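Branched-chain alpha-ketoacid decarboxylase (Lactococcus lactis, PDB 2VBF) probably decarboxylates branched-chain and aromatic alpha-keto acids to aldehydes, using thiamine diphosphate and a magnesium ion. Local coordinates at residues T249-N263 / V269-N281. Residues are numbered along the deposited sequence; the frame is centred on the assembly and turned at random.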
loop_
_atom_site.group_PDB
_atom_site.type_symbol
_atom_site.label_atom_id
_atom_site.label_comp_id
_atom_site.label_asym_id
_atom_site.label_seq_id
_atom_site.Cartn_x
_atom_site.Cartn_y
_atom_site.Cartn_z
ATOM N N THR A 249 -2.831 10.552 -34.475
ATOM C CA THR A 249 -4.157 10.521 -35.066
ATOM C C THR A 249 -4.178 11.395 -36.321
ATOM O O THR A 249 -4.659 10.949 -37.356
ATOM C CB THR A 249 -5.232 10.950 -34.042
ATOM O OG1 THR A 249 -5.336 9.943 -33.012
ATOM C CG2 THR A 249 -6.577 11.151 -34.687
ATOM N N GLN A 250 -3.596 12.593 -36.234
ATOM C CA GLN A 250 -3.529 13.511 -37.382
ATOM C C GLN A 250 -2.695 12.912 -38.514
ATOM O O GLN A 250 -3.090 12.967 -39.678
ATOM C CB GLN A 250 -2.954 14.877 -36.977
ATOM C CG GLN A 250 -3.059 15.962 -38.067
ATOM C CD GLN A 250 -2.571 17.329 -37.596
ATOM O OE1 GLN A 250 -1.389 17.521 -37.337
ATOM N NE2 GLN A 250 -3.488 18.290 -37.502
ATOM N N PHE A 251 -1.537 12.356 -38.175
ATOM C CA PHE A 251 -0.675 11.687 -39.172
ATOM C C PHE A 251 -1.408 10.559 -39.911
ATOM O O PHE A 251 -1.413 10.497 -41.147
ATOM C CB PHE A 251 0.584 11.140 -38.498
ATOM C CG PHE A 251 1.462 10.322 -39.408
ATOM C CD1 PHE A 251 2.043 10.903 -40.532
ATOM C CD2 PHE A 251 1.710 8.979 -39.143
ATOM C CE1 PHE A 251 2.864 10.165 -41.377
ATOM C CE2 PHE A 251 2.532 8.229 -39.992
ATOM C CZ PHE A 251 3.104 8.826 -41.105
ATOM N N VAL A 252 -2.047 9.680 -39.153
ATOM C CA VAL A 252 -2.788 8.553 -39.731
ATOM C C VAL A 252 -3.982 9.034 -40.552
ATOM O O VAL A 252 -4.284 8.467 -41.606
ATOM C CB VAL A 252 -3.246 7.559 -38.617
ATOM C CG1 VAL A 252 -4.210 6.524 -39.155
ATOM C CG2 VAL A 252 -2.021 6.912 -37.983
ATOM N N SER A 253 -4.661 10.075 -40.061
ATOM C CA SER A 253 -5.798 10.668 -40.746
ATOM C C SER A 253 -5.393 11.164 -42.140
ATOM O O SER A 253 -6.050 10.865 -43.137
ATOM C CB SER A 253 -6.329 11.845 -39.908
ATOM O OG SER A 253 -7.465 12.423 -40.491
ATOM N N GLU A 254 -4.305 11.929 -42.182
ATOM C CA GLU A 254 -3.856 12.589 -43.413
ATOM C C GLU A 254 -3.354 11.572 -44.450
ATOM O O GLU A 254 -3.604 11.727 -45.653
ATOM C CB GLU A 254 -2.785 13.647 -43.095
ATOM C CG GLU A 254 -3.346 14.844 -42.306
ATOM C CD GLU A 254 -2.289 15.825 -41.768
ATOM O OE1 GLU A 254 -1.097 15.487 -41.753
ATOM O OE2 GLU A 254 -2.671 16.944 -41.339
ATOM N N THR A 255 -2.671 10.534 -43.976
ATOM C CA THR A 255 -2.032 9.526 -44.848
ATOM C C THR A 255 -2.903 8.297 -45.156
ATOM O O THR A 255 -2.568 7.518 -46.052
ATOM C CB THR A 255 -0.734 8.992 -44.210
ATOM O OG1 THR A 255 -1.052 8.366 -42.958
ATOM C CG2 THR A 255 0.265 10.110 -43.978
ATOM N N LYS A 256 -3.980 8.112 -44.381
ATOM C CA LYS A 256 -4.915 6.980 -44.493
ATOM C C LYS A 256 -4.280 5.630 -44.162
ATOM O O LYS A 256 -4.832 4.589 -44.508
ATOM C CB LYS A 256 -5.571 6.928 -45.886
ATOM C CG LYS A 256 -6.132 8.260 -46.328
ATOM C CD LYS A 256 -6.969 8.116 -47.592
ATOM C CE LYS A 256 -7.486 9.481 -48.079
ATOM N NZ LYS A 256 -6.364 10.441 -48.319
ATOM N N LEU A 257 -3.140 5.653 -43.469
ATOM C CA LEU A 257 -2.390 4.420 -43.198
ATOM C C LEU A 257 -3.175 3.514 -42.264
ATOM O O LEU A 257 -3.761 3.997 -41.293
ATOM C CB LEU A 257 -1.028 4.732 -42.573
ATOM C CG LEU A 257 0.038 5.316 -43.506
ATOM C CD1 LEU A 257 1.149 5.988 -42.703
ATOM C CD2 LEU A 257 0.604 4.225 -44.434
ATOM N N PRO A 258 -3.198 2.193 -42.546
ATOM C CA PRO A 258 -3.789 1.256 -41.587
ATOM C C PRO A 258 -3.072 1.340 -40.238
ATOM O O PRO A 258 -1.849 1.494 -40.198
ATOM C CB PRO A 258 -3.563 -0.119 -42.242
ATOM C CG PRO A 258 -3.366 0.181 -43.691
ATOM C CD PRO A 258 -2.696 1.505 -43.747
ATOM N N ILE A 259 -3.845 1.285 -39.158
ATOM C CA ILE A 259 -3.278 1.356 -37.808
ATOM C C ILE A 259 -4.000 0.440 -36.823
ATOM O O ILE A 259 -5.224 0.273 -36.862
ATOM C CB ILE A 259 -3.252 2.818 -37.254
ATOM C CG1 ILE A 259 -2.586 2.872 -35.861
ATOM C CG2 ILE A 259 -4.663 3.412 -37.186
ATOM C CD1 ILE A 259 -2.025 4.222 -35.489
ATOM N N THR A 260 -3.193 -0.154 -35.952
ATOM C CA THR A 260 -3.663 -0.963 -34.847
ATOM C C THR A 260 -2.920 -0.509 -33.586
ATOM O O THR A 260 -1.929 0.212 -33.672
ATOM C CB THR A 260 -3.441 -2.475 -35.147
ATOM O OG1 THR A 260 -4.012 -3.273 -34.108
ATOM C CG2 THR A 260 -1.960 -2.816 -35.342
ATOM N N THR A 261 -3.451 -0.878 -32.424
ATOM C CA THR A 261 -2.726 -0.778 -31.162
ATOM C C THR A 261 -2.830 -2.114 -30.444
ATOM O O THR A 261 -3.708 -2.937 -30.735
ATOM C CB THR A 261 -3.268 0.346 -30.226
ATOM O OG1 THR A 261 -4.495 -0.074 -29.609
ATOM C CG2 THR A 261 -3.502 1.647 -30.995
ATOM N N LEU A 262 -1.925 -2.336 -29.504
ATOM C CA LEU A 262 -2.097 -3.423 -28.540
ATOM C C LEU A 262 -3.125 -2.948 -27.514
ATOM O O LEU A 262 -3.541 -1.780 -27.520
ATOM C CB LEU A 262 -0.770 -3.747 -27.842
ATOM C CG LEU A 262 0.462 -4.011 -28.710
ATOM C CD1 LEU A 262 1.625 -4.418 -27.814
ATOM C CD2 LEU A 262 0.193 -5.066 -29.760
ATOM N N ASN A 263 -3.515 -3.824 -26.594
ATOM C CA ASN A 263 -4.331 -3.375 -25.466
ATOM C C ASN A 263 -3.492 -2.576 -24.439
ATOM O O ASN A 263 -4.053 -1.892 -23.582
ATOM C CB ASN A 263 -5.109 -4.536 -24.833
ATOM C CG ASN A 263 -4.213 -5.603 -24.222
ATOM O OD1 ASN A 263 -3.139 -5.309 -23.686
ATOM N ND2 ASN A 263 -4.669 -6.849 -24.281
ATOM N N VAL A 269 -4.169 6.091 -30.407
ATOM C CA VAL A 269 -4.779 6.804 -31.528
ATOM C C VAL A 269 -6.289 6.784 -31.347
ATOM O O VAL A 269 -6.812 5.962 -30.601
ATOM C CB VAL A 269 -4.412 6.174 -32.879
ATOM C CG1 VAL A 269 -2.895 6.206 -33.063
ATOM C CG2 VAL A 269 -5.003 4.763 -33.012
ATOM N N ASP A 270 -6.982 7.670 -32.048
ATOM C CA ASP A 270 -8.442 7.715 -32.033
ATOM C C ASP A 270 -8.981 6.518 -32.809
ATOM O O ASP A 270 -8.675 6.353 -33.991
ATOM C CB ASP A 270 -8.934 9.016 -32.678
ATOM C CG ASP A 270 -10.399 9.294 -32.391
ATOM O OD1 ASP A 270 -11.246 8.424 -32.668
ATOM O OD2 ASP A 270 -10.689 10.393 -31.870
ATOM N N GLU A 271 -9.774 5.685 -32.147
ATOM C CA GLU A 271 -10.282 4.456 -32.750
ATOM C C GLU A 271 -11.426 4.623 -33.769
ATOM O O GLU A 271 -11.831 3.640 -34.393
ATOM C CB GLU A 271 -10.718 3.485 -31.656
ATOM C CG GLU A 271 -9.572 3.034 -30.752
ATOM C CD GLU A 271 -9.930 1.818 -29.913
ATOM O OE1 GLU A 271 -11.114 1.415 -29.925
ATOM O OE2 GLU A 271 -9.030 1.259 -29.238
ATOM N N SER A 272 -11.950 5.834 -33.928
ATOM C CA SER A 272 -13.056 6.058 -34.874
ATOM C C SER A 272 -12.540 6.210 -36.303
ATOM O O SER A 272 -13.312 6.058 -37.261
ATOM C CB SER A 272 -13.872 7.284 -34.467
ATOM O OG SER A 272 -13.131 8.461 -34.676
ATOM N N LEU A 273 -11.243 6.510 -36.435
ATOM C CA LEU A 273 -10.571 6.622 -37.739
ATOM C C LEU A 273 -10.901 5.472 -38.677
ATOM O O LEU A 273 -10.915 4.315 -38.261
ATOM C CB LEU A 273 -9.056 6.687 -37.556
ATOM C CG LEU A 273 -8.474 7.881 -36.801
ATOM C CD1 LEU A 273 -6.970 7.862 -36.887
ATOM C CD2 LEU A 273 -9.041 9.177 -37.350
ATOM N N PRO A 274 -11.166 5.782 -39.965
ATOM C CA PRO A 274 -11.541 4.718 -40.882
ATOM C C PRO A 274 -10.447 3.665 -41.064
ATOM O O PRO A 274 -10.769 2.516 -41.332
ATOM C CB PRO A 274 -11.824 5.460 -42.205
ATOM C CG PRO A 274 -11.171 6.753 -42.077
ATOM C CD PRO A 274 -11.159 7.099 -40.622
ATOM N N SER A 275 -9.183 4.056 -40.889
ATOM C CA SER A 275 -8.049 3.139 -41.046
ATOM C C SER A 275 -7.645 2.405 -39.753
ATOM O O SER A 275 -6.706 1.615 -39.783
ATOM C CB SER A 275 -6.833 3.882 -41.600
ATOM O OG SER A 275 -6.299 4.774 -40.650
ATOM N N PHE A 276 -8.346 2.655 -38.642
ATOM C CA PHE A 276 -8.097 1.903 -37.401
ATOM C C PHE A 276 -8.713 0.509 -37.535
ATOM O O PHE A 276 -9.925 0.373 -37.782
ATOM C CB PHE A 276 -8.637 2.630 -36.154
ATOM C CG PHE A 276 -8.483 1.830 -34.884
ATOM C CD1 PHE A 276 -7.241 1.713 -34.277
ATOM C CD2 PHE A 276 -9.566 1.171 -34.314
ATOM C CE1 PHE A 276 -7.070 0.948 -33.119
ATOM C CE2 PHE A 276 -9.403 0.405 -33.150
ATOM C CZ PHE A 276 -8.151 0.300 -32.558
ATOM N N LEU A 277 -7.878 -0.521 -37.366
ATOM C CA LEU A 277 -8.255 -1.913 -37.614
ATOM C C LEU A 277 -8.916 -2.582 -36.402
ATOM O O LEU A 277 -9.807 -3.405 -36.553
ATOM C CB LEU A 277 -7.021 -2.736 -38.035
ATOM C CG LEU A 277 -6.279 -2.296 -39.307
ATOM C CD1 LEU A 277 -5.000 -3.119 -39.536
ATOM C CD2 LEU A 277 -7.190 -2.389 -40.524
ATOM N N GLY A 278 -8.489 -2.204 -35.203
ATOM C CA GLY A 278 -8.834 -2.929 -33.995
ATOM C C GLY A 278 -7.581 -3.162 -33.170
ATOM O O GLY A 278 -6.506 -2.610 -33.462
ATOM N N ILE A 279 -7.730 -3.977 -32.134
ATOM C CA ILE A 279 -6.647 -4.316 -31.229
ATOM C C ILE A 279 -5.947 -5.607 -31.664
ATOM O O ILE A 279 -6.585 -6.659 -31.803
ATOM C CB ILE A 279 -7.178 -4.520 -29.799
ATOM C CG1 ILE A 279 -7.891 -3.265 -29.306
ATOM C CG2 ILE A 279 -6.055 -4.940 -28.855
ATOM C CD1 ILE A 279 -7.003 -2.034 -29.172
ATOM N N TYR A 280 -4.641 -5.509 -31.902
ATOM C CA TYR A 280 -3.828 -6.678 -32.195
ATOM C C TYR A 280 -3.435 -7.327 -30.873
ATOM O O TYR A 280 -2.813 -6.686 -30.031
ATOM C CB TYR A 280 -2.582 -6.282 -32.971
ATOM C CG TYR A 280 -1.712 -7.452 -33.373
ATOM C CD1 TYR A 280 -2.200 -8.464 -34.201
ATOM C CD2 TYR A 280 -0.402 -7.548 -32.936
ATOM C CE1 TYR A 280 -1.393 -9.535 -34.590
ATOM C CE2 TYR A 280 0.410 -8.614 -33.317
ATOM C CZ TYR A 280 -0.093 -9.604 -34.140
ATOM O OH TYR A 280 0.711 -10.668 -34.508
ATOM N N ASN A 281 -3.798 -8.592 -30.698
ATOM C CA ASN A 281 -3.449 -9.335 -29.489
ATOM C C ASN A 281 -2.983 -10.745 -29.846
ATOM O O ASN A 281 -3.546 -11.733 -29.385
ATOM C CB ASN A 281 -4.645 -9.353 -28.538
ATOM C CG ASN A 281 -4.294 -9.794 -27.118
ATOM O OD1 ASN A 281 -3.132 -9.812 -26.709
ATOM N ND2 ASN A 281 -5.325 -10.140 -26.350
HETATM O O HOH W 1 -6.488 1.941 -29.512
HETATM O O HOH W 2 -3.085 -6.459 -27.294
#
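Strands 259-261 and 276-279 run parallel at the edge of the mixed sheet of the central domain, their short axes 18° apart, and the loop between them packs against helix 245-255. Ser275 O accepts from Ile259 N, and Ile259 O in turn takes the N-H of Leu277 at 2.8 Å, a nearly straight bond (N-H...O 166°). Farther along, Tyr280 N donates to Thr261 O. Between these two bonds the pairing is irregular: Thr261 N is buried without a partner, while Thr260 OG1, anti to its own N (chi1 -175°), turns to Gly278 O and bonds it at 2.7 Å.

At the start of the pair the Ser275 side chain points at the turn that follows the helix, its OG giving a 2.7 Å hydrogen bond to Leu257 O from above the carbonyl plane. Val252 CG1 touches Leu273 CD1, 3.8 Å away, the two side chains crossing at a slant. On the sheet face carrying Ile259 and Thr261, Ile259 and Val269 meet tip to tip, CD1 to CG1 at a tight 3.3 Å. Here too a water donates to both Thr261 OG1 and Glu271 OE2, and Glu271 CG sits over one face of the Phe276 ring, toward its rim.

Thr249 ties the helix to the loop: its OG1 accepts from Asp270 N at 3.0 Å and is also hydrogen-bonded to Glu245 O one turn back, while CG2 rests against Asp270 CB. A valine at this position would probably leave Asp270 N without its acceptor and the loop less firmly held to the helix.

Val248 of helix 245-255 touches both Ile259 and Val269, and helix 287-295 packs through Leu289 and Phe292 on Leu277. Strand 259-261 has strand 231-235 as its other neighbour, and strand 276-279 is an outermost strand of the sheet within this chain.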